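Local coordinates for protein basic helix-loop-helix, putative, expressed (Oryza sativa subsp. japonica, PDB 5LW0) that binds ADP-ribose through its macrodomain, one part of a longer protein, and probably acts in ADP-ribosylation-dependent signalling linked to repair of DNA interstrand crosslinks, at residues L38-I43 with Y219-F223; V78-H82 with F107-I111; L87-K91 with F104-V108; S167-L173 with V185-V191. All coordinates share one frame; numbering follows the deposited sequence. Where two conformers were deposited one is given.

Contact 1 (L38-I43 with Y219-F223). With AR6 ([(2R,3S,4R,5R)-5-(6-aminopurin-9-yl)-3,4-dihydroxy-oxolan-2-yl]methyl [hydroxy-[[(2R,3S,4R,5S)-3,4,5-trihydroxyoxolan-2-yl]methoxy]phosphoryl] hydrogen phosphate), chain C; PO4 (phosphate ion), chain D.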
# COMPACT_ATOMS: atom_id res chain seq x y z
N LEU A 38 4.70 -7.43 -3.13
CA LEU A 38 3.74 -6.53 -2.50
C LEU A 38 3.23 -5.53 -3.52
O LEU A 38 4.04 -4.87 -4.16
CB LEU A 38 4.46 -5.70 -1.38
CG LEU A 38 3.62 -4.57 -0.77
CD1 LEU A 38 2.47 -5.14 0.02
CD2 LEU A 38 4.50 -3.70 0.11
N ALA A 39 1.94 -5.46 -3.68
CA ALA A 39 1.32 -4.35 -4.44
C ALA A 39 0.80 -3.34 -3.44
O ALA A 39 0.10 -3.71 -2.46
CB ALA A 39 0.20 -4.86 -5.31
N PHE A 40 1.05 -2.10 -3.69
CA PHE A 40 0.59 -1.06 -2.82
C PHE A 40 0.10 0.13 -3.62
O PHE A 40 0.66 0.46 -4.69
CB PHE A 40 1.68 -0.60 -1.81
CG PHE A 40 2.87 -0.01 -2.43
CD1 PHE A 40 3.83 -0.82 -2.97
CD2 PHE A 40 3.09 1.39 -2.41
CE1 PHE A 40 4.99 -0.26 -3.54
CE2 PHE A 40 4.24 1.96 -2.94
CZ PHE A 40 5.21 1.13 -3.49
N PRO A 41 -0.90 0.85 -3.08
CA PRO A 41 -1.32 2.10 -3.68
C PRO A 41 -0.56 3.28 -3.07
O PRO A 41 0.13 3.12 -2.05
CB PRO A 41 -2.77 2.18 -3.24
CG PRO A 41 -2.72 1.64 -1.86
CD PRO A 41 -1.63 0.57 -1.86
N SER A 42 -0.74 4.46 -3.66
CA SER A 42 -0.11 5.65 -3.15
C SER A 42 -0.84 6.12 -1.89
O SER A 42 -1.94 6.65 -1.94
CB SER A 42 -0.12 6.72 -4.19
OG SER A 42 0.42 7.95 -3.70
N ILE A 43 -0.23 5.92 -0.77
CA ILE A 43 -0.83 6.30 0.50
C ILE A 43 -0.95 7.80 0.67
O ILE A 43 -0.04 8.54 0.31
CB ILE A 43 0.07 5.78 1.67
CG1 ILE A 43 0.29 4.25 1.57
CG2 ILE A 43 -0.50 6.16 3.03
CD1 ILE A 43 -0.98 3.41 1.53
N TYR A 219 5.41 4.25 4.92
CA TYR A 219 5.98 3.34 3.89
C TYR A 219 7.00 2.38 4.49
O TYR A 219 6.97 1.15 4.19
CB TYR A 219 6.61 4.09 2.74
CG TYR A 219 5.62 4.55 1.72
CD1 TYR A 219 4.89 3.63 0.97
CD2 TYR A 219 5.32 5.88 1.55
CE1 TYR A 219 3.96 4.04 0.04
CE2 TYR A 219 4.36 6.31 0.64
CZ TYR A 219 3.68 5.39 -0.15
OH TYR A 219 2.68 5.73 -1.00
N THR A 220 7.84 2.88 5.38
CA THR A 220 8.86 1.96 6.00
C THR A 220 8.18 0.91 6.83
O THR A 220 8.53 -0.27 6.74
CB THR A 220 9.87 2.76 6.78
OG1 THR A 220 10.56 3.58 5.82
CG2 THR A 220 10.90 1.82 7.46
N SER A 221 7.08 1.27 7.51
CA SER A 221 6.36 0.35 8.33
C SER A 221 5.70 -0.75 7.44
O SER A 221 5.74 -1.96 7.77
CB SER A 221 5.27 1.09 9.15
OG SER A 221 4.51 0.16 9.90
N LEU A 222 5.08 -0.32 6.37
CA LEU A 222 4.51 -1.19 5.36
C LEU A 222 5.54 -2.20 4.85
O LEU A 222 5.29 -3.41 4.87
CB LEU A 222 3.96 -0.40 4.22
CG LEU A 222 3.54 -1.15 2.98
CD1 LEU A 222 2.48 -2.21 3.28
CD2 LEU A 222 3.12 -0.18 1.90
N PHE A 223 6.67 -1.70 4.41
CA PHE A 223 7.67 -2.54 3.80
C PHE A 223 8.28 -3.47 4.78
O PHE A 223 8.53 -4.64 4.47
CB PHE A 223 8.72 -1.73 3.08
CG PHE A 223 8.19 -0.89 1.90
CD1 PHE A 223 7.07 -1.22 1.17
CD2 PHE A 223 8.84 0.29 1.58
CE1 PHE A 223 6.66 -0.46 0.13
CE2 PHE A 223 8.41 1.06 0.54
CZ PHE A 223 7.31 0.72 -0.15
N1 AR6 C . -6.90 -0.03 -6.98
C2 AR6 C . -5.75 0.67 -7.01
N3 AR6 C . -5.62 1.91 -6.59
C4 AR6 C . -6.70 2.59 -6.08
C5 AR6 C . -7.97 1.93 -5.97
C6 AR6 C . -8.04 0.54 -6.45
N6 AR6 C . -9.14 -0.17 -6.38
N7 AR6 C . -8.87 2.87 -5.40
C8 AR6 C . -8.15 3.98 -5.15
N9 AR6 C . -6.83 3.82 -5.55
PA AR6 C . -7.21 6.66 -1.00
PB AR6 C . -5.73 8.02 1.21
C1' AR6 C . -5.71 4.72 -5.36
O1A AR6 C . -8.11 7.91 -1.07
O1B AR6 C . -5.54 9.29 0.43
C1D AR6 C . -10.04 5.75 2.62
O1D AR6 C . -11.37 5.53 2.19
C2' AR6 C . -5.96 6.21 -5.49
O2' AR6 C . -6.12 6.65 -6.88
O2A AR6 C . -7.81 5.31 -1.00
O2B AR6 C . -4.60 7.47 2.04
C2D AR6 C . -9.94 5.43 4.14
O2D AR6 C . -11.28 5.16 4.72
C3' AR6 C . -4.77 6.77 -4.76
O3' AR6 C . -3.60 6.88 -5.63
O3A AR6 C . -6.22 6.77 0.29
C3D AR6 C . -9.28 6.63 4.75
O3D AR6 C . -10.32 7.33 5.48
C4' AR6 C . -4.50 5.73 -3.66
O4' AR6 C . -5.27 4.59 -3.98
C4D AR6 C . -8.77 7.47 3.56
O4D AR6 C . -9.55 7.11 2.39
C5' AR6 C . -4.87 6.20 -2.27
O5' AR6 C . -6.16 6.83 -2.25
C5D AR6 C . -7.31 7.22 3.16
O5D AR6 C . -7.00 8.24 2.19
P PO4 D . 14.08 4.76 5.77
O1 PO4 D . 13.56 5.17 4.33
O2 PO4 D . 12.89 4.53 6.69
O3 PO4 D . 15.08 5.86 6.30
O4 PO4 D . 14.86 3.44 5.66
O HOH W 1 2.15 8.24 -1.42

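Contact 2 (V78-H82 with F107-I111). With AR6 ([(2R,3S,4R,5R)-5-(6-aminopurin-9-yl)-3,4-dihydroxy-oxolan-2-yl]methyl [hydroxy-[[(2R,3S,4R,5S)-3,4,5-trihydroxyoxolan-2-yl]methoxy]phosphoryl] hydrogen phosphate), chain C.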
# COMPACT_ATOMS: atom_id res chain seq x y z
N VAL A 78 0.62 0.53 -7.51
CA VAL A 78 -0.53 0.41 -8.37
C VAL A 78 -1.44 1.63 -8.26
O VAL A 78 -1.61 2.20 -7.19
CB VAL A 78 -1.33 -0.87 -8.10
CG1 VAL A 78 -0.45 -2.09 -8.35
CG2 VAL A 78 -1.91 -0.87 -6.70
N ASP A 79 -2.06 1.99 -9.40
CA ASP A 79 -3.14 2.99 -9.40
C ASP A 79 -4.11 2.58 -10.52
O ASP A 79 -3.74 1.86 -11.47
CB ASP A 79 -2.60 4.42 -9.58
CG ASP A 79 -3.58 5.51 -9.07
OD1 ASP A 79 -4.62 5.13 -8.47
OD2 ASP A 79 -3.31 6.76 -9.31
N LEU A 80 -5.33 3.05 -10.42
CA LEU A 80 -6.39 2.58 -11.29
C LEU A 80 -6.28 3.05 -12.72
O LEU A 80 -6.72 2.36 -13.62
CB LEU A 80 -7.74 3.06 -10.72
CG LEU A 80 -8.29 2.31 -9.57
CD1 LEU A 80 -9.40 3.16 -8.94
CD2 LEU A 80 -8.79 1.00 -10.12
N SER A 81 -5.81 4.26 -12.92
CA SER A 81 -5.85 4.85 -14.25
C SER A 81 -4.51 5.00 -14.87
O SER A 81 -3.57 5.40 -14.22
CB SER A 81 -6.54 6.25 -14.21
OG SER A 81 -6.49 6.87 -15.51
N HIS A 82 -4.42 4.76 -16.18
CA HIS A 82 -3.18 5.04 -16.91
C HIS A 82 -2.79 6.47 -16.96
O HIS A 82 -1.65 6.77 -17.20
CB HIS A 82 -3.23 4.49 -18.35
CG HIS A 82 -4.02 5.34 -19.29
ND1 HIS A 82 -5.39 5.23 -19.41
CD2 HIS A 82 -3.63 6.29 -20.17
CE1 HIS A 82 -5.82 6.08 -20.34
NE2 HIS A 82 -4.78 6.74 -20.80
N PHE A 107 2.30 -0.11 -11.95
CA PHE A 107 1.38 -0.97 -12.66
C PHE A 107 0.01 -0.34 -12.60
O PHE A 107 -0.44 0.04 -11.55
CB PHE A 107 1.37 -2.36 -12.03
CG PHE A 107 0.67 -3.43 -12.85
CD1 PHE A 107 1.30 -4.08 -13.85
CD2 PHE A 107 -0.64 -3.79 -12.53
CE1 PHE A 107 0.65 -5.12 -14.53
CE2 PHE A 107 -1.28 -4.82 -13.19
CZ PHE A 107 -0.66 -5.41 -14.23
N VAL A 108 -0.65 -0.28 -13.75
CA VAL A 108 -2.03 0.23 -13.82
C VAL A 108 -3.02 -0.88 -13.60
O VAL A 108 -3.02 -1.91 -14.31
CB VAL A 108 -2.33 0.85 -15.19
CG1 VAL A 108 -3.77 1.41 -15.22
CG2 VAL A 108 -1.35 1.92 -15.51
N GLY A 109 -3.88 -0.71 -12.61
CA GLY A 109 -4.84 -1.73 -12.31
C GLY A 109 -5.59 -1.50 -11.04
O GLY A 109 -5.28 -0.60 -10.29
N ASP A 110 -6.57 -2.33 -10.83
CA ASP A 110 -7.33 -2.36 -9.59
C ASP A 110 -6.58 -3.35 -8.68
O ASP A 110 -6.37 -4.51 -9.03
CB ASP A 110 -8.73 -2.87 -9.90
CG ASP A 110 -9.64 -2.93 -8.68
OD1 ASP A 110 -9.19 -2.87 -7.53
OD2 ASP A 110 -10.89 -3.10 -8.92
N ILE A 111 -6.19 -2.86 -7.51
CA ILE A 111 -5.45 -3.65 -6.56
C ILE A 111 -6.17 -4.90 -6.09
O ILE A 111 -5.56 -5.80 -5.54
CB ILE A 111 -4.98 -2.76 -5.40
CG1 ILE A 111 -3.70 -3.31 -4.78
CG2 ILE A 111 -6.05 -2.53 -4.39
CD1 ILE A 111 -3.04 -2.35 -3.82
N1 AR6 C . -6.90 -0.03 -6.98
C2 AR6 C . -5.75 0.67 -7.01
N3 AR6 C . -5.62 1.91 -6.59
C4 AR6 C . -6.70 2.59 -6.08
C5 AR6 C . -7.97 1.93 -5.97
C6 AR6 C . -8.04 0.54 -6.45
N6 AR6 C . -9.14 -0.17 -6.38
N7 AR6 C . -8.87 2.87 -5.40
C8 AR6 C . -8.15 3.98 -5.15
N9 AR6 C . -6.83 3.82 -5.55
PA AR6 C . -7.21 6.66 -1.00
PB AR6 C . -5.73 8.02 1.21
C1' AR6 C . -5.71 4.72 -5.36
O1A AR6 C . -8.11 7.91 -1.07
O1B AR6 C . -5.54 9.29 0.43
C1D AR6 C . -10.04 5.75 2.62
O1D AR6 C . -11.37 5.53 2.19
C2' AR6 C . -5.96 6.21 -5.49
O2' AR6 C . -6.12 6.65 -6.88
O2A AR6 C . -7.81 5.31 -1.00
O2B AR6 C . -4.60 7.47 2.04
C2D AR6 C . -9.94 5.43 4.14
O2D AR6 C . -11.28 5.16 4.72
C3' AR6 C . -4.77 6.77 -4.76
O3' AR6 C . -3.60 6.88 -5.63
O3A AR6 C . -6.22 6.77 0.29
C3D AR6 C . -9.28 6.63 4.75
O3D AR6 C . -10.32 7.33 5.48
C4' AR6 C . -4.50 5.73 -3.66
O4' AR6 C . -5.27 4.59 -3.98
C4D AR6 C . -8.77 7.47 3.56
O4D AR6 C . -9.55 7.11 2.39
C5' AR6 C . -4.87 6.20 -2.27
O5' AR6 C . -6.16 6.83 -2.25
C5D AR6 C . -7.31 7.22 3.16
O5D AR6 C . -7.00 8.24 2.19

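Contact 3 (L87-K91 with F104-V108)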
# COMPACT_ATOMS: atom_id res chain seq x y z
N LEU A 87 1.58 7.81 -10.64
CA LEU A 87 2.40 6.81 -11.36
C LEU A 87 3.42 7.48 -12.29
O LEU A 87 4.58 7.08 -12.37
CB LEU A 87 1.55 5.79 -12.13
CG LEU A 87 0.61 4.91 -11.33
CD1 LEU A 87 -0.01 3.85 -12.24
CD2 LEU A 87 1.31 4.27 -10.16
N SER A 88 3.00 8.54 -12.97
CA SER A 88 3.88 9.24 -13.90
C SER A 88 5.09 9.89 -13.19
O SER A 88 6.24 9.75 -13.63
CB SER A 88 3.08 10.33 -14.66
OG SER A 88 3.91 10.98 -15.60
N LEU A 89 4.83 10.50 -12.01
CA LEU A 89 5.87 11.09 -11.22
C LEU A 89 6.80 10.07 -10.67
O LEU A 89 8.02 10.24 -10.68
CB LEU A 89 5.27 11.91 -10.07
CG LEU A 89 4.55 13.23 -10.46
CD1 LEU A 89 3.69 13.75 -9.35
CD2 LEU A 89 5.55 14.25 -10.89
N VAL A 90 6.25 8.98 -10.15
CA VAL A 90 7.10 7.96 -9.59
C VAL A 90 7.96 7.33 -10.66
O VAL A 90 9.16 7.08 -10.43
CB VAL A 90 6.28 6.94 -8.80
CG1 VAL A 90 7.07 5.70 -8.50
CG2 VAL A 90 5.77 7.57 -7.52
N LYS A 91 7.40 7.07 -11.82
CA LYS A 91 8.24 6.50 -12.95
C LYS A 91 9.45 7.40 -13.24
O LYS A 91 10.54 6.93 -13.41
CB LYS A 91 7.39 6.32 -14.21
CG LYS A 91 6.50 5.13 -14.14
CD LYS A 91 6.00 4.79 -15.54
CE LYS A 91 4.58 5.01 -15.66
NZ LYS A 91 4.11 4.74 -17.07
N PHE A 104 11.32 -3.09 -8.43
CA PHE A 104 10.21 -2.13 -8.26
C PHE A 104 9.72 -1.69 -9.62
O PHE A 104 10.54 -1.34 -10.53
CB PHE A 104 10.69 -0.85 -7.52
CG PHE A 104 9.68 0.25 -7.52
CD1 PHE A 104 8.55 0.12 -6.74
CD2 PHE A 104 9.78 1.29 -8.43
CE1 PHE A 104 7.55 1.08 -6.81
CE2 PHE A 104 8.77 2.25 -8.53
CZ PHE A 104 7.65 2.12 -7.71
N PHE A 105 8.41 -1.64 -9.78
CA PHE A 105 7.82 -1.03 -10.91
C PHE A 105 6.44 -0.52 -10.61
O PHE A 105 5.88 -0.85 -9.57
CB PHE A 105 7.86 -1.91 -12.16
CG PHE A 105 7.30 -3.25 -11.99
CD1 PHE A 105 5.93 -3.50 -12.13
CD2 PHE A 105 8.14 -4.31 -11.72
CE1 PHE A 105 5.42 -4.79 -12.05
CE2 PHE A 105 7.64 -5.60 -11.59
CZ PHE A 105 6.26 -5.83 -11.75
N THR A 106 5.89 0.29 -11.52
CA THR A 106 4.48 0.78 -11.37
C THR A 106 3.59 -0.09 -12.25
O THR A 106 4.06 -0.70 -13.24
CB THR A 106 4.33 2.23 -11.79
OG1 THR A 106 4.59 2.38 -13.20
CG2 THR A 106 5.23 3.16 -10.98
N PHE A 107 2.30 -0.11 -11.95
CA PHE A 107 1.38 -0.97 -12.66
C PHE A 107 0.01 -0.34 -12.60
O PHE A 107 -0.44 0.04 -11.55
CB PHE A 107 1.37 -2.36 -12.03
CG PHE A 107 0.67 -3.43 -12.85
CD1 PHE A 107 1.30 -4.08 -13.85
CD2 PHE A 107 -0.64 -3.79 -12.53
CE1 PHE A 107 0.65 -5.12 -14.53
CE2 PHE A 107 -1.28 -4.82 -13.19
CZ PHE A 107 -0.66 -5.41 -14.23
N VAL A 108 -0.65 -0.28 -13.75
CA VAL A 108 -2.03 0.23 -13.82
C VAL A 108 -3.02 -0.88 -13.60
O VAL A 108 -3.02 -1.91 -14.31
CB VAL A 108 -2.33 0.85 -15.19
CG1 VAL A 108 -3.77 1.41 -15.22
CG2 VAL A 108 -1.35 1.92 -15.51

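Contact 4 (S167-L173 with V185-V191)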
# COMPACT_ATOMS: atom_id res chain seq x y z
N SER A 167 1.96 4.16 10.73
CA SER A 167 2.09 2.76 11.15
C SER A 167 1.20 1.86 10.32
O SER A 167 0.36 2.31 9.49
CB SER A 167 1.78 2.62 12.63
OG SER A 167 0.43 2.86 12.88
N SER A 168 1.42 0.56 10.47
CA SER A 168 0.71 -0.40 9.65
C SER A 168 0.52 -1.68 10.45
O SER A 168 1.17 -1.86 11.49
CB SER A 168 1.44 -0.66 8.35
OG SER A 168 2.67 -1.28 8.59
N VAL A 169 -0.38 -2.54 9.99
CA VAL A 169 -0.59 -3.86 10.60
C VAL A 169 -0.92 -4.89 9.53
O VAL A 169 -1.69 -4.64 8.65
CB VAL A 169 -1.70 -3.82 11.69
CG1 VAL A 169 -3.01 -3.39 11.15
CG2 VAL A 169 -1.82 -5.18 12.39
N ALA A 170 -0.24 -6.04 9.61
CA ALA A 170 -0.39 -7.12 8.68
C ALA A 170 -1.44 -8.02 9.15
O ALA A 170 -1.45 -8.45 10.32
CB ALA A 170 0.91 -7.90 8.53
N VAL A 171 -2.34 -8.36 8.24
CA VAL A 171 -3.48 -9.24 8.58
C VAL A 171 -3.50 -10.40 7.62
O VAL A 171 -3.62 -10.19 6.40
CB VAL A 171 -4.80 -8.46 8.48
CG1 VAL A 171 -6.00 -9.38 8.80
CG2 VAL A 171 -4.78 -7.24 9.42
N PRO A 172 -3.50 -11.65 8.13
CA PRO A 172 -3.66 -12.76 7.20
C PRO A 172 -5.08 -12.87 6.73
O PRO A 172 -6.00 -12.69 7.52
CB PRO A 172 -3.28 -14.00 8.02
CG PRO A 172 -2.85 -13.52 9.32
CD PRO A 172 -3.25 -12.09 9.50
N LEU A 173 -5.26 -13.06 5.43
CA LEU A 173 -6.59 -13.08 4.82
C LEU A 173 -7.06 -14.55 4.72
O LEU A 173 -6.41 -15.33 4.06
CB LEU A 173 -6.54 -12.48 3.40
CG LEU A 173 -7.87 -12.41 2.68
CD1 LEU A 173 -8.87 -11.52 3.38
CD2 LEU A 173 -7.73 -11.98 1.24
N VAL A 185 -4.54 -13.51 -2.98
CA VAL A 185 -4.08 -12.63 -1.89
C VAL A 185 -4.13 -13.45 -0.58
O VAL A 185 -5.18 -14.06 -0.21
CB VAL A 185 -4.93 -11.40 -1.77
CG1 VAL A 185 -4.58 -10.58 -0.53
CG2 VAL A 185 -4.87 -10.54 -3.02
N THR A 186 -3.01 -13.44 0.14
CA THR A 186 -2.86 -14.17 1.40
C THR A 186 -2.76 -13.22 2.63
O THR A 186 -2.99 -13.64 3.76
CB THR A 186 -1.62 -15.06 1.40
OG1 THR A 186 -0.44 -14.25 1.24
CG2 THR A 186 -1.67 -16.12 0.33
N HIS A 187 -2.45 -11.93 2.39
CA HIS A 187 -2.29 -10.96 3.46
C HIS A 187 -2.63 -9.60 2.96
O HIS A 187 -2.35 -9.27 1.81
CB HIS A 187 -0.80 -10.91 3.96
CG HIS A 187 -0.33 -12.17 4.61
ND1 HIS A 187 0.11 -13.25 3.88
CD2 HIS A 187 -0.14 -12.48 5.90
CE1 HIS A 187 0.46 -14.21 4.70
NE2 HIS A 187 0.39 -13.75 5.93
N ILE A 188 -3.22 -8.81 3.84
CA ILE A 188 -3.46 -7.41 3.60
C ILE A 188 -2.73 -6.63 4.69
O ILE A 188 -2.84 -6.97 5.85
CB ILE A 188 -4.97 -7.11 3.64
CG1 ILE A 188 -5.63 -7.80 2.38
CG2 ILE A 188 -5.23 -5.62 3.70
CD1 ILE A 188 -7.08 -7.81 2.40
N ILE A 189 -2.01 -5.61 4.31
CA ILE A 189 -1.37 -4.76 5.27
C ILE A 189 -2.07 -3.42 5.27
O ILE A 189 -1.94 -2.67 4.31
CB ILE A 189 0.17 -4.59 4.97
CG1 ILE A 189 0.85 -5.94 4.85
CG2 ILE A 189 0.77 -3.71 6.05
CD1 ILE A 189 2.31 -5.87 4.40
N HIS A 190 -2.80 -3.12 6.37
CA HIS A 190 -3.43 -1.84 6.53
C HIS A 190 -2.36 -0.82 6.91
O HIS A 190 -1.64 -1.03 7.87
CB HIS A 190 -4.44 -1.88 7.64
CG HIS A 190 -5.55 -2.87 7.44
ND1 HIS A 190 -6.48 -2.75 6.43
CD2 HIS A 190 -5.93 -3.93 8.17
CE1 HIS A 190 -7.39 -3.72 6.55
NE2 HIS A 190 -7.06 -4.46 7.58
N VAL A 191 -2.35 0.34 6.24
CA VAL A 191 -1.38 1.40 6.48
C VAL A 191 -2.14 2.70 6.72
O VAL A 191 -3.10 2.99 5.97
CB VAL A 191 -0.52 1.63 5.24
CG1 VAL A 191 0.54 2.62 5.58
CG2 VAL A 191 0.07 0.34 4.74

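Contact 1 (L38-I43 with Y219-F223)
Phe40, Tyr219 and Phe223 form an aromatic cluster between strand 37-40 and helix 208-230, the layer of a macrodomain α/β/α sandwich where a helix packs on the central sheet, nearly antiparallel to the strand. Phe223 turns its edge toward a face of Phe40, an edge-to-face pair with centroids 5.4 Å apart and planes at 75°. The Tyr219 ring meets Phe40 obliquely, Tyr219 CE1 standing 3.6 Å from Phe40 CE2. With CG between the backbone N and the carbonyl carbon (chi1 63°), the Phe40 ring is directed at both.

Aliphatic groups fill in around the rings. Leu38 CD2 lies at the edge of Phe223, 3.7 Å from Phe223 CD1, and also touches Leu222 CG, while Leu222 CD2 packs on Phe40 CB. Beyond the cluster, Ala62 of helix 52-69 touches Tyr219 and Phe223.

At the phenol, Ile43 N donates to Tyr219 OH over 2.9 Å, fixing the chain just where Pro41, Ser42 and Ile43 line the ADP-ribose pocket; Ser42 O comes 3.0 Å from C5' of the ligand. A phenylalanine in place of Tyr219 would probably leave Ile43 N without this acceptor and the pocket loop less firmly tied to the helix. Ser42 OG bonds Thr45 and a water; this water, in the plane of the Tyr219 ring, sits 2.6 Å from Tyr219 OH and donates to Ile43 O over 2.8 Å.

Contact 2 (V78-H82 with F107-I111)
Asp79 carries the backbone pairing with Phe107-Ile111: Gly109 N donates to Asp79 O over 2.8 Å, and Asp79 N makes a weak bond to Phe107 O. CA-H...O contacts accompany them, with Val78 CA approaching Phe107 O and Val108 CA approaching Asp79 O.

Apolar contacts flank this pairing. Val78 CG2 packs against the end of Ile111, and Val78 CG1 meets Phe107 CB. On the sheet face that carries Asp79, Val108 CG1 tucks under the turn after the strand, against Leu80 O and His82 N. Leu80 CD2 rests on Asp110 CA.

Strands 74-79 and 104-108 are the parallel neighbours of a beta-alpha-beta unit, and their C-terminal ends open into the adenosine site of the macrodomain. Adenine N6 of ADP-ribose donates to Asp110 OD1 over 2.9 Å. Adenine N1 accepts from Ile111 N over 3.0 Å, and both bonds are almost linear at 175°; together they read the Watson-Crick edge of the base. Asp110 OD1 also bonds Thr112, and Asp110 OD2 bonds Gln113, which hold the carboxylate at the adenine. Leu80 CD1 lies 3.5 Å from C5 of the base. The ribose O2' donates to Asp79 OD1 over 2.7 Å. The same carboxylate oxygen is met from above the carboxylate plane by Leu80 N, and Asp79 OD2 bonds Ser84.

Contact 3 (L87-K91 with F104-V108)
Leu87 lays its forked end over Thr106, with Leu87 CD2 4.0 Å from Thr106 CB, the two side chains sliding past each other in opposite directions. Its other branch, CD1, reaches further along the strand, to Phe107 O at 3.9 Å and to CG2 of Val108. Leu87 CD1 is anti to CA (chi2 -173°) and runs on toward Val108, while CD2 branches off onto Thr106. An alanine here, lacking both methyls, would probably leave a gap between the helix and residues Thr106 to Val108. Leu77 and Asp79 of strand 74-79 also touch Leu87, which therefore bears on two adjacent strands.

One turn further along the helix, Val90 CG1 comes to the edge of the Phe104 ring, 3.7 Å from Phe104 CZ and near the ring plane, the side chains crossing at about a right angle. The same methyl lies 4.0 Å from Thr106 CG2. At the more open margin Lys91 runs its aliphatic chain across Thr106, with Lys91 CG 3.5 Å from Thr106 OG1; CD and CE stay almost as close because the chain bends at chi3 (-113°). No hydrogen bond joins helix and strand, and the contact rests on van der Waals packing. The segments run nearly antiparallel, at 159° with axes 9.0 Å apart, as expected for the crossover helix of the beta-alpha-beta unit formed by strand 74-79, helix 85-96 and strand 104-108.

Contact 4 (S167-L173 with V185-V191)
Val171 and Ile188 face each other as a hydrogen-bonded antiparallel pair, Val171 N donating to Ile188 O over 2.8 Å and Ile188 N to Val171 O over 2.9 Å. Val169 and His190 repeat the pattern, with Val169 N to His190 O at 2.9 Å. Past the strand ends, Leu173 N donates to Thr186 O over 2.9 Å; this bond is straight at the hydrogen (174°), yet the donor stands above the carbonyl plane.

His190 packs its ring beside Val171, whose CG2 comes 3.7 Å from His190 CD2, while Val169 CG1 lies at the ring edge. Both ring nitrogens bond outside the pair, to Thr156 and Asn127, which fixes the rotation of the imidazole. On the opposite sheet face Ala170 CB meets Ile189 CG1 at 4.2 Å, and Ser168 CB touches CG2 of Ile189; Ser168 OG turns to Ser221 of helix 208-230. Leu173 closes the end with CD2 3.9 Å from Val185 CG1.

Regular backbone bonding thus secures outermost strand 167-172 to strand 187-192, leaving Val169, Val171 and Ile188 to pack on helix 150-159 and His187, Ile189 and Val191 on helix 208-230.

Contact 1 is wholly buried near the centre of the chain, whereas contacts 2, 3 and 4 are partly buried and involve the outermost strands of the sheet. Contacts 2 and 3 share strand 104-108 and belong to one beta-alpha-beta unit, the first pairing its strands and the second seating its helix. Contact 4 lies on the other side of the chain's centre, at the antiparallel margin. Backbone bonds dominate contacts 2 and 4; contact 3 is packing alone, and contact 1 adds a single direct hydrogen bond to an aromatic cluster. Contacts 1 and 2 both touch ADP-ribose and meet through Phe40 O and Val78 N, while Ser221 and Ser168 link contact 1 to contact 4.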